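Local coordinates for protein 2-hydroxyisobutanoyl-CoA mutase large subunit (Aquincola tertiaricarbonis, PDB 4R3U) that pairs with a cobalamin-binding small subunit to interconvert 2-hydroxyisobutyryl-CoA and (S)-3-hydroxybutyryl-CoA by a B12-dependent carbon-skeleton rearrangement, at residues 201-206 against 243-247; 524-528 against 542-546; 180-184 against 219-224. All blocks are in the same frame, centred on the assembly; numbering follows the deposited sequence.

Overall arrangement
Contacts 1 and 3 belong to the TIM barrel that binds the acyl-CoA, at places about 23 Å apart between centres: contact 1 is partly buried and joins two loops that lead into adjacent strands, whereas contact 3 is wholly buried, close to cobalamin. Contact 1 is largely polar and ends at a coenzyme A phosphate; contact 3 mixes one amide-carboxylate hydrogen bond with proline, isoleucine and aromatic packing. Contact 2, farthest from the chain's centre, is mostly apolar packing of two late helices, largely buried but with one exposed side. Helix 183-196 ties them together: it begins within contact 3, touches both others, and brings Trp-184 NE1 to Thr-543 OG1 in a weak hydrogen bond.

Contact 1 (201-206 against 243-247); sequences LNKLSG and NLKRY. With 3KK (S-{(3R,5R,9R)-1-[(2R,3S,4R,5R)-5-(6-amino-9H-purin-9-yl)-4-hydroxy-3-(phosphonooxy)tetrahydrofuran-2-yl]-3,5,9-trihydroxy-8,8-dimethyl-3,5-dioxido-10,14-dioxo-2,4,6-trioxa-11,15-diaza-3lambda~5~,5lambda~5~-diphosphaheptadecan-17-yl} 2-hydroxy-2-methylpropanethioate), chain F.
Asn-243, at the end of helix 226-243, turns its carbonyl oxygen to CB of Leu-201 and to OD1 of Asn-202. The two oxygens, Asn-243 O and Asn-202 OD1, come within 3.1 Å although both are acceptors; the Asn-243 amide is engaged elsewhere, its ND2 bonded to Tyr-239 O. Leu-244 adds an apolar touch, CD2 lying 3.8 Å from CB of Leu-201. The close oxygens are probably tolerated because the backbone N of Lys-245 donates to Asn-202 OD1 (3.2 Å) almost straight, at 174°, on a lone pair in the carbonyl plane. Asparagine suits this place because its short amide can accept from a neighbouring backbone, while the aliphatic part of Lys-245 crosses it, Lys-245 CE resting near Asn-202 CG.

Arg-246 binds the acyl-CoA. Its backbone N donates to a water, which in turn donates to Leu-201 O and Leu-204 O, bridging the two loops. Bent at chi3 (80°), the side chain offers an edge to the 3'-phosphate of the acyl-CoA: NE and NH2 each reach O7A at 2.8 Å, and NE also bonds O9A at 3.3 Å. NH1 gives a weak bond to Lys-203 O, and CB of Ser-205 covers one face 3.5 Å above the plane, so the guanidinium is steadied for the anion; Arg-295, close to Arg-246, also hydrogen-bonds the ligand. Finally Tyr-247 lays its ring against the Gly-206 peptide, with Gly-206 O over the ring centre; a side chain on the glycine would run into CE1 of Tyr-247.

Leu-244 and Tyr-247 reach Leu-187, and Leu-201 reaches Val-191, of helix 183-196, while Ser-205 bonds to Val-175 of strand 175-178; the two loops thus enter the neighbouring parallel strands 206-208 and 247-248 of the barrel at their N-terminal ends.

Contact 2 (524-528 against 542-546); sequences MLDQL and LTIEL
Gln-527 carries the one flat group that meets the opposite helix: its amide lies with NE2 3.8 Å from CD1 of Leu-542, a van der Waals touch at the exposed side of the interface. Glu-545, its chain bent at chi2 (-50°), meets the other helix through CB, on which CE of Met-524 rests. Further in, the touching groups are mostly aliphatic.

Leu-542 reaches well into the facing helix. With CG anti to the backbone N (chi1 -162°), it sends CD2 into the notch between Met-524, Gln-527 and Leu-528, 3.4 Å from Gln-527 CB and close to Leu-528 N and Met-524 O, backbone atoms already joined in their own helical bond. A forked, compact leucine fits such a notch: one methyl enters while CB lies alongside CD1 of Leu-528, the two side chains passing in opposite directions. A serine here would probably leave the notch unfilled and let the Gln-527 side chain lose its apolar neighbour.

The pair is an antiparallel helical hairpin, helix 518-532 and helix 540-549 following one another in the chain, with segment axes 10.1 Å apart and N-to-C directions at 161°. Such near alignment brings residues four apart, one turn of helix, into play twice: Met-524 lies opposite Leu-546, and Leu-528 opposite Leu-542.

Leu-546 is the second wedge. CD2 rests 3.5 Å from Met-524 CB and 3.8 Å from Leu-525 CD2, whereas CD1 turns to CD2 of Leu-528. Long, unbranched Met-524 can run extended across to the other helix until its sulfur lies beside the carbonyl of Glu-545. Leu-525 and Leu-528 also pack on helix 553-564, and Thr-543, whose hydroxyl bonds Leu-539 O, touches Ala-188 of helix 183-196.

Contact 3 (180-184 against 219-224); sequences NPSAW and QKEYIY
Asn-180 meets Glu-221 through a hydrogen bond from ND2 to OE1, 3.1 Å long with an N-H...O angle of 150°. The donor approaches on the syn side of the carboxylate but out of its plane, the two flat groups being turned 56° apart. Glu-221 CG stands anti to the carbonyl carbon (chi1 -54°), and the extended chain carries OE1 to the amide. A primary amide is apt here, since it has two hydrogens and an acceptor: ND2 also binds Gln-209 OE1, and OD1 accepts from Lys-214 NZ, which would probably polarise the amide and strengthen ND2 as a donor. ND2 also lies 3.4 Å from Gln-219 NE2, another donor, which is bonded to Glu-215 instead. Gln-219 borders both substrate and cobalamin; Asn-180 is a second-shell residue that probably positions Glu-221, which itself lines the cobalamin pocket.

Pro-181 fills the middle of the contact. Its backbone occupies the second position of a type I turn closed by Ala-183 N and Asn-180 O, where the proline phi is favourable and no N-H is needed. The ring lies across the backbone of Glu-221, with CD 3.3 Å from its carbonyl oxygen, and CB meets CD1 of Ile-223 at 3.6 Å. Ser-182, at the N-cap position, sends its hydroxyl to Thr-133 O rather than into the helix. Trp-184, in the first turn of the helix, meets Tyr-224 edge to edge: Trp-184 CH2 lies 4.1 Å from Tyr-224 OH, which bonds Val-557 O.

Trp-184 packs on helices 226-243 and 553-564, while Glu-221 touches helix 131-135; the turn entering helix 183-196 from strand 175-178 is thus packed against the loop that links helices 213-219 and 226-243.

Contact 1 (201-206 against 243-247)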
loop_
_atom_site.group_PDB
_atom_site.type_symbol
_atom_site.label_atom_id
_atom_site.label_comp_id
_atom_site.label_asym_id
_atom_site.label_seq_id
_atom_site.Cartn_x
_atom_site.Cartn_y
_atom_site.Cartn_z
ATOM N N LEU A 201 -0.869 -2.972 40.386
ATOM C CA LEU A 201 0.356 -2.981 39.580
ATOM C C LEU A 201 0.376 -4.115 38.578
ATOM O O LEU A 201 0.816 -3.920 37.447
ATOM C CB LEU A 201 1.622 -3.005 40.453
ATOM C CG LEU A 201 1.864 -1.840 41.410
ATOM C CD1 LEU A 201 3.163 -2.018 42.103
ATOM C CD2 LEU A 201 1.887 -0.484 40.690
ATOM N N ASN A 202 -0.158 -5.290 38.985
ATOM C CA ASN A 202 -0.247 -6.491 38.158
ATOM C C ASN A 202 -1.240 -6.366 36.992
ATOM O O ASN A 202 -1.295 -7.260 36.145
ATOM C CB ASN A 202 -0.483 -7.731 39.030
ATOM C CG ASN A 202 0.676 -7.995 39.961
ATOM O OD1 ASN A 202 1.844 -8.097 39.553
ATOM N ND2 ASN A 202 0.378 -8.068 41.247
ATOM N N LYS A 203 -1.983 -5.239 36.928
ATOM C CA LYS A 203 -2.948 -4.922 35.861
ATOM C C LYS A 203 -2.363 -3.881 34.881
ATOM O O LYS A 203 -2.998 -3.564 33.876
ATOM C CB LYS A 203 -4.256 -4.367 36.456
ATOM C CG LYS A 203 -5.170 -5.376 37.137
ATOM C CD LYS A 203 -6.484 -4.694 37.519
ATOM C CE LYS A 203 -7.186 -5.287 38.726
ATOM N NZ LYS A 203 -7.966 -4.239 39.448
ATOM N N LEU A 204 -1.160 -3.346 35.177
ATOM C CA LEU A 204 -0.534 -2.342 34.326
ATOM C C LEU A 204 0.168 -2.957 33.132
ATOM O O LEU A 204 1.158 -3.669 33.287
ATOM C CB LEU A 204 0.418 -1.416 35.109
ATOM C CG LEU A 204 -0.129 -0.700 36.339
ATOM C CD1 LEU A 204 0.937 0.189 36.947
ATOM C CD2 LEU A 204 -1.418 0.090 36.033
ATOM N N SER A 205 -0.376 -2.706 31.939
ATOM C CA SER A 205 0.204 -3.184 30.692
ATOM C C SER A 205 1.039 -2.039 30.135
ATOM O O SER A 205 0.605 -0.884 30.146
ATOM C CB SER A 205 -0.876 -3.613 29.705
ATOM O OG SER A 205 -0.328 -4.372 28.639
ATOM N N GLY A 206 2.259 -2.357 29.753
ATOM C CA GLY A 206 3.187 -1.385 29.221
ATOM C C GLY A 206 4.537 -1.970 28.890
ATOM O O GLY A 206 4.759 -3.176 29.020
ATOM N N ASN A 243 7.072 -8.240 40.320
ATOM C CA ASN A 243 6.125 -7.189 40.732
ATOM C C ASN A 243 5.118 -6.704 39.695
ATOM O O ASN A 243 4.102 -6.113 40.079
ATOM C CB ASN A 243 6.884 -5.993 41.317
ATOM C CG ASN A 243 7.641 -6.316 42.578
ATOM O OD1 ASN A 243 7.096 -6.254 43.699
ATOM N ND2 ASN A 243 8.911 -6.678 42.416
ATOM N N LEU A 244 5.395 -6.910 38.395
ATOM C CA LEU A 244 4.524 -6.403 37.323
ATOM C C LEU A 244 4.147 -7.482 36.282
ATOM O O LEU A 244 4.696 -7.516 35.171
ATOM C CB LEU A 244 5.173 -5.176 36.635
ATOM C CG LEU A 244 5.695 -4.035 37.490
ATOM C CD1 LEU A 244 6.689 -3.220 36.716
ATOM C CD2 LEU A 244 4.567 -3.167 37.992
ATOM N N LYS A 245 3.176 -8.328 36.654
ATOM C CA LYS A 245 2.661 -9.445 35.865
ATOM C C LYS A 245 2.315 -9.165 34.396
ATOM O O LYS A 245 2.601 -10.013 33.543
ATOM C CB LYS A 245 1.487 -10.143 36.585
ATOM C CG LYS A 245 1.929 -10.987 37.785
ATOM C CD LYS A 245 0.850 -12.007 38.209
ATOM C CE LYS A 245 -0.084 -11.503 39.298
ATOM N NZ LYS A 245 -0.722 -12.614 40.054
ATOM N N ARG A 246 1.687 -8.007 34.101
ATOM C CA ARG A 246 1.269 -7.666 32.737
ATOM C C ARG A 246 2.230 -6.714 31.990
ATOM O O ARG A 246 1.967 -6.335 30.840
ATOM C CB ARG A 246 -0.167 -7.133 32.735
ATOM C CG ARG A 246 -1.188 -8.224 32.825
ATOM C CD ARG A 246 -2.586 -7.702 32.638
ATOM N NE ARG A 246 -2.891 -7.496 31.230
ATOM C CZ ARG A 246 -3.429 -6.386 30.740
ATOM N NH1 ARG A 246 -3.752 -5.384 31.552
ATOM N NH2 ARG A 246 -3.646 -6.265 29.434
ATOM N N TYR A 247 3.355 -6.350 32.639
ATOM C CA TYR A 247 4.368 -5.442 32.091
ATOM C C TYR A 247 5.489 -6.138 31.293
ATOM O O TYR A 247 5.962 -7.211 31.686
ATOM C CB TYR A 247 4.963 -4.554 33.198
ATOM C CG TYR A 247 5.481 -3.235 32.687
ATOM C CD1 TYR A 247 4.643 -2.134 32.569
ATOM C CD2 TYR A 247 6.816 -3.082 32.313
ATOM C CE1 TYR A 247 5.117 -0.909 32.106
ATOM C CE2 TYR A 247 7.300 -1.864 31.837
ATOM C CZ TYR A 247 6.445 -0.780 31.732
ATOM O OH TYR A 247 6.920 0.421 31.266
HETATM C C4 3KK F . 13.480 6.002 18.563
HETATM C C3 3KK F . 12.249 5.367 17.923
HETATM C C2 3KK F . 12.541 4.995 16.471
HETATM O O3 3KK F . 11.210 6.331 17.955
HETATM C C1 3KK F . 11.777 4.116 18.676
HETATM O O1 3KK F . 12.562 3.276 19.122
HETATM S S1P 3KK F . 10.024 4.017 18.823
HETATM C C2P 3KK F . 9.771 2.494 19.777
HETATM C C3P 3KK F . 8.339 2.404 20.242
HETATM N N4P 3KK F . 8.166 1.124 20.916
HETATM C C5P 3KK F . 6.972 0.535 21.032
HETATM O O5P 3KK F . 5.914 1.010 20.605
HETATM C C6P 3KK F . 7.038 -0.810 21.762
HETATM C C7P 3KK F . 5.659 -1.405 22.004
HETATM N N8P 3KK F . 5.781 -2.735 22.614
HETATM C C9P 3KK F . 4.708 -3.376 23.100
HETATM O O9P 3KK F . 3.579 -2.883 23.089
HETATM C CAP 3KK F . 4.982 -4.743 23.792
HETATM O OAP 3KK F . 6.225 -4.739 24.527
HETATM C CBP 3KK F . 4.750 -6.026 22.922
HETATM C CDP 3KK F . 4.833 -7.279 23.807
HETATM C CEP 3KK F . 5.806 -6.159 21.819
HETATM C CCP 3KK F . 3.342 -6.026 22.290
HETATM O O6A 3KK F . 2.372 -5.803 23.328
HETATM P P2A 3KK F . 0.878 -5.340 23.087
HETATM O O4A 3KK F . 0.846 -4.270 22.078
HETATM O O5A 3KK F . 0.278 -5.081 24.418
HETATM O O3A 3KK F . 0.261 -6.678 22.405
HETATM P P1A 3KK F . 0.026 -8.142 23.111
HETATM O O1A 3KK F . 0.822 -8.313 24.356
HETATM O O2A 3KK F . 0.161 -9.157 22.052
HETATM O O5B 3KK F . -1.559 -7.953 23.432
HETATM C C5B 3KK F . -2.067 -7.421 24.676
HETATM C C4B 3KK F . -2.924 -8.480 25.393
HETATM O O4B 3KK F . -3.874 -9.118 24.486
HETATM C C3B 3KK F . -2.055 -9.594 25.968
HETATM O O3B 3KK F . -2.626 -9.999 27.235
HETATM P P3B 3KK F . -1.918 -9.718 28.660
HETATM O O8A 3KK F . -0.631 -10.438 28.524
HETATM O O7A 3KK F . -1.842 -8.243 28.710
HETATM O O9A 3KK F . -2.890 -10.320 29.605
HETATM C C2B 3KK F . -2.177 -10.703 24.940
HETATM O O2B 3KK F . -1.956 -11.996 25.515
HETATM C C1B 3KK F . -3.605 -10.537 24.461
HETATM N N9A 3KK F . -3.804 -11.038 23.069
HETATM C C8A 3KK F . -3.269 -10.589 21.934
HETATM N N7A 3KK F . -3.722 -11.342 20.935
HETATM C C5A 3KK F . -4.563 -12.251 21.442
HETATM C C4A 3KK F . -4.616 -12.053 22.775
HETATM N N3A 3KK F . -5.394 -12.827 23.575
HETATM C C2A 3KK F . -6.186 -13.858 23.019
HETATM N N1A 3KK F . -6.101 -14.026 21.609
HETATM C C6A 3KK F . -5.290 -13.237 20.874
HETATM N N6A 3KK F . -5.197 -13.389 19.551
HETATM O O HOH W 1 1.829 -5.503 35.286
#

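Contact 2 (524-528 against 542-546)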
loop_
_atom_site.group_PDB
_atom_site.type_symbol
_atom_site.label_atom_id
_atom_site.label_comp_id
_atom_site.label_asym_id
_atom_site.label_seq_id
_atom_site.Cartn_x
_atom_site.Cartn_y
_atom_site.Cartn_z
ATOM N N MET A 524 18.592 9.153 50.653
ATOM C CA MET A 524 18.118 8.078 49.797
ATOM C C MET A 524 19.065 7.888 48.599
ATOM O O MET A 524 19.197 6.764 48.115
ATOM C CB MET A 524 16.702 8.375 49.307
ATOM C CG MET A 524 15.602 7.976 50.259
ATOM S SD MET A 524 13.965 8.318 49.536
ATOM C CE MET A 524 12.929 7.494 50.712
ATOM N N LEU A 525 19.718 8.978 48.123
ATOM C CA LEU A 525 20.696 8.906 47.038
ATOM C C LEU A 525 21.957 8.177 47.536
ATOM O O LEU A 525 22.535 7.374 46.805
ATOM C CB LEU A 525 21.050 10.316 46.498
ATOM C CG LEU A 525 20.002 10.986 45.595
ATOM C CD1 LEU A 525 20.373 12.406 45.305
ATOM C CD2 LEU A 525 19.763 10.202 44.293
ATOM N N ASP A 526 22.348 8.425 48.799
ATOM C CA ASP A 526 23.489 7.767 49.430
ATOM C C ASP A 526 23.172 6.281 49.629
ATOM O O ASP A 526 24.079 5.448 49.564
ATOM C CB ASP A 526 23.834 8.416 50.778
ATOM C CG ASP A 526 24.410 9.820 50.752
ATOM O OD1 ASP A 526 24.824 10.277 49.664
ATOM O OD2 ASP A 526 24.505 10.442 51.842
ATOM N N GLN A 527 21.885 5.950 49.874
ATOM C CA GLN A 527 21.445 4.565 50.012
ATOM C C GLN A 527 21.519 3.904 48.630
ATOM O O GLN A 527 21.918 2.750 48.533
ATOM C CB GLN A 527 20.013 4.478 50.548
ATOM C CG GLN A 527 19.822 4.768 52.019
ATOM C CD GLN A 527 18.374 5.090 52.302
ATOM O OE1 GLN A 527 18.037 6.187 52.757
ATOM N NE2 GLN A 527 17.470 4.161 51.998
ATOM N N LEU A 528 21.153 4.631 47.567
ATOM C CA LEU A 528 21.206 4.119 46.193
ATOM C C LEU A 528 22.622 3.678 45.750
ATOM O O LEU A 528 22.761 2.620 45.135
ATOM C CB LEU A 528 20.562 5.094 45.199
ATOM C CG LEU A 528 20.216 4.513 43.842
ATOM C CD1 LEU A 528 18.951 3.631 43.914
ATOM C CD2 LEU A 528 20.077 5.621 42.829
ATOM N N LEU A 542 14.320 1.273 45.597
ATOM C CA LEU A 542 14.801 2.566 46.077
ATOM C C LEU A 542 14.617 3.696 45.086
ATOM O O LEU A 542 14.399 4.820 45.528
ATOM C CB LEU A 542 16.250 2.472 46.590
ATOM C CG LEU A 542 16.777 3.580 47.484
ATOM C CD1 LEU A 542 15.819 3.906 48.606
ATOM C CD2 LEU A 542 18.077 3.178 48.048
ATOM N N THR A 543 14.710 3.413 43.760
ATOM C CA THR A 543 14.480 4.405 42.703
ATOM C C THR A 543 12.978 4.808 42.743
ATOM O O THR A 543 12.668 5.987 42.532
ATOM C CB THR A 543 14.921 3.901 41.320
ATOM O OG1 THR A 543 16.211 3.308 41.397
ATOM C CG2 THR A 543 14.950 5.011 40.273
ATOM N N ILE A 544 12.063 3.844 43.059
ATOM C CA ILE A 544 10.623 4.112 43.234
ATOM C C ILE A 544 10.435 5.102 44.415
ATOM O O ILE A 544 9.722 6.096 44.259
ATOM C CB ILE A 544 9.724 2.824 43.345
ATOM C CG1 ILE A 544 9.850 1.927 42.092
ATOM C CG2 ILE A 544 8.242 3.189 43.554
ATOM C CD1 ILE A 544 9.472 0.455 42.310
ATOM N N GLU A 545 11.138 4.884 45.549
ATOM C CA GLU A 545 11.060 5.786 46.704
ATOM C C GLU A 545 11.628 7.175 46.413
ATOM O O GLU A 545 11.039 8.191 46.804
ATOM C CB GLU A 545 11.699 5.160 47.941
ATOM C CG GLU A 545 10.822 4.100 48.600
ATOM C CD GLU A 545 9.383 4.516 48.863
ATOM O OE1 GLU A 545 9.184 5.514 49.593
ATOM O OE2 GLU A 545 8.462 3.890 48.283
ATOM N N LEU A 546 12.719 7.212 45.648
ATOM C CA LEU A 546 13.386 8.438 45.236
ATOM C C LEU A 546 12.495 9.355 44.395
ATOM O O LEU A 546 12.279 10.505 44.784
ATOM C CB LEU A 546 14.686 8.116 44.486
ATOM C CG LEU A 546 15.931 7.896 45.356
ATOM C CD1 LEU A 546 16.999 7.146 44.577
ATOM C CD2 LEU A 546 16.467 9.223 45.904
#

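Contact 3 (180-184 against 219-224)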
loop_
_atom_site.group_PDB
_atom_site.type_symbol
_atom_site.label_atom_id
_atom_site.label_comp_id
_atom_site.label_asym_id
_atom_site.label_seq_id
_atom_site.Cartn_x
_atom_site.Cartn_y
_atom_site.Cartn_z
ATOM N N ASN A 180 15.780 4.375 27.261
ATOM C CA ASN A 180 16.866 3.407 27.279
ATOM C C ASN A 180 17.841 3.442 28.485
ATOM O O ASN A 180 17.528 2.769 29.468
ATOM C CB ASN A 180 17.535 3.299 25.900
ATOM C CG ASN A 180 16.566 2.851 24.839
ATOM O OD1 ASN A 180 16.239 1.680 24.746
ATOM N ND2 ASN A 180 16.049 3.781 24.036
ATOM N N PRO A 181 18.993 4.177 28.498
ATOM C CA PRO A 181 19.858 4.125 29.693
ATOM C C PRO A 181 19.197 4.597 30.998
ATOM O O PRO A 181 19.623 4.189 32.088
ATOM C CB PRO A 181 21.069 4.979 29.292
ATOM C CG PRO A 181 20.610 5.826 28.181
ATOM C CD PRO A 181 19.584 5.042 27.451
ATOM N N SER A 182 18.170 5.450 30.894
ATOM C CA SER A 182 17.440 5.978 32.052
ATOM C C SER A 182 16.031 5.342 32.147
ATOM O O SER A 182 15.138 5.886 32.814
ATOM C CB SER A 182 17.357 7.498 31.983
ATOM O OG SER A 182 16.756 7.906 30.765
ATOM N N ALA A 183 15.859 4.155 31.509
ATOM C CA ALA A 183 14.612 3.397 31.518
ATOM C C ALA A 183 14.138 3.035 32.916
ATOM O O ALA A 183 12.922 3.064 33.163
ATOM C CB ALA A 183 14.753 2.136 30.684
ATOM N N TRP A 184 15.084 2.676 33.830
ATOM C CA TRP A 184 14.728 2.259 35.184
ATOM C C TRP A 184 14.053 3.363 35.986
ATOM O O TRP A 184 13.122 3.085 36.750
ATOM C CB TRP A 184 15.904 1.578 35.901
ATOM C CG TRP A 184 16.716 2.420 36.856
ATOM C CD1 TRP A 184 16.630 2.422 38.219
ATOM C CD2 TRP A 184 17.793 3.308 36.520
ATOM N NE1 TRP A 184 17.586 3.257 38.756
ATOM C CE2 TRP A 184 18.310 3.820 37.735
ATOM C CE3 TRP A 184 18.361 3.743 35.307
ATOM C CZ2 TRP A 184 19.389 4.728 37.770
ATOM C CZ3 TRP A 184 19.401 4.667 35.343
ATOM C CH2 TRP A 184 19.920 5.133 36.558
ATOM N N GLN A 219 21.806 2.679 18.582
ATOM C CA GLN A 219 21.079 3.917 18.881
ATOM C C GLN A 219 21.867 5.056 19.561
ATOM O O GLN A 219 21.512 6.235 19.429
ATOM C CB GLN A 219 19.684 3.655 19.458
ATOM C CG GLN A 219 18.892 4.950 19.681
ATOM C CD GLN A 219 17.432 4.750 19.808
ATOM O OE1 GLN A 219 16.679 5.334 19.050
ATOM N NE2 GLN A 219 17.001 3.930 20.775
ATOM N N LYS A 220 22.986 4.690 20.214
ATOM C CA LYS A 220 23.958 5.597 20.832
ATOM C C LYS A 220 23.474 6.426 22.057
ATOM O O LYS A 220 24.000 7.515 22.338
ATOM C CB LYS A 220 24.676 6.428 19.752
ATOM C CG LYS A 220 25.135 5.622 18.536
ATOM C CD LYS A 220 26.213 4.585 18.855
ATOM C CE LYS A 220 26.628 3.810 17.644
ATOM N NZ LYS A 220 27.945 4.256 17.151
ATOM N N GLU A 221 22.518 5.861 22.817
ATOM C CA GLU A 221 22.030 6.472 24.054
ATOM C C GLU A 221 22.603 5.670 25.202
ATOM O O GLU A 221 22.188 4.549 25.439
ATOM C CB GLU A 221 20.490 6.496 24.125
ATOM C CG GLU A 221 19.827 7.141 22.920
ATOM C CD GLU A 221 18.334 6.956 22.826
ATOM O OE1 GLU A 221 17.748 6.321 23.732
ATOM O OE2 GLU A 221 17.747 7.427 21.825
ATOM N N TYR A 222 23.611 6.203 25.865
ATOM C CA TYR A 222 24.262 5.524 26.989
ATOM C C TYR A 222 24.757 6.521 28.019
ATOM O O TYR A 222 24.998 7.687 27.694
ATOM C CB TYR A 222 25.397 4.589 26.522
ATOM C CG TYR A 222 26.209 5.076 25.345
ATOM C CD1 TYR A 222 26.959 6.248 25.426
ATOM C CD2 TYR A 222 26.250 4.356 24.157
ATOM C CE1 TYR A 222 27.717 6.698 24.347
ATOM C CE2 TYR A 222 26.999 4.801 23.068
ATOM C CZ TYR A 222 27.748 5.963 23.174
ATOM O OH TYR A 222 28.497 6.409 22.111
ATOM N N ILE A 223 24.870 6.074 29.266
ATOM C CA ILE A 223 25.327 6.898 30.373
ATOM C C ILE A 223 26.577 6.259 30.978
ATOM O O ILE A 223 27.631 6.865 30.990
ATOM C CB ILE A 223 24.193 7.139 31.437
ATOM C CG1 ILE A 223 22.899 7.713 30.800
ATOM C CG2 ILE A 223 24.695 8.063 32.552
ATOM C CD1 ILE A 223 21.616 7.672 31.644
ATOM N N TYR A 224 26.452 5.026 31.447
ATOM C CA TYR A 224 27.487 4.275 32.150
ATOM C C TYR A 224 28.157 3.250 31.263
ATOM O O TYR A 224 27.593 2.903 30.213
ATOM C CB TYR A 224 26.836 3.542 33.352
ATOM C CG TYR A 224 25.946 4.449 34.173
ATOM C CD1 TYR A 224 26.490 5.487 34.938
ATOM C CD2 TYR A 224 24.554 4.322 34.129
ATOM C CE1 TYR A 224 25.676 6.350 35.665
ATOM C CE2 TYR A 224 23.728 5.182 34.856
ATOM C CZ TYR A 224 24.299 6.189 35.630
ATOM O OH TYR A 224 23.511 7.047 36.355
#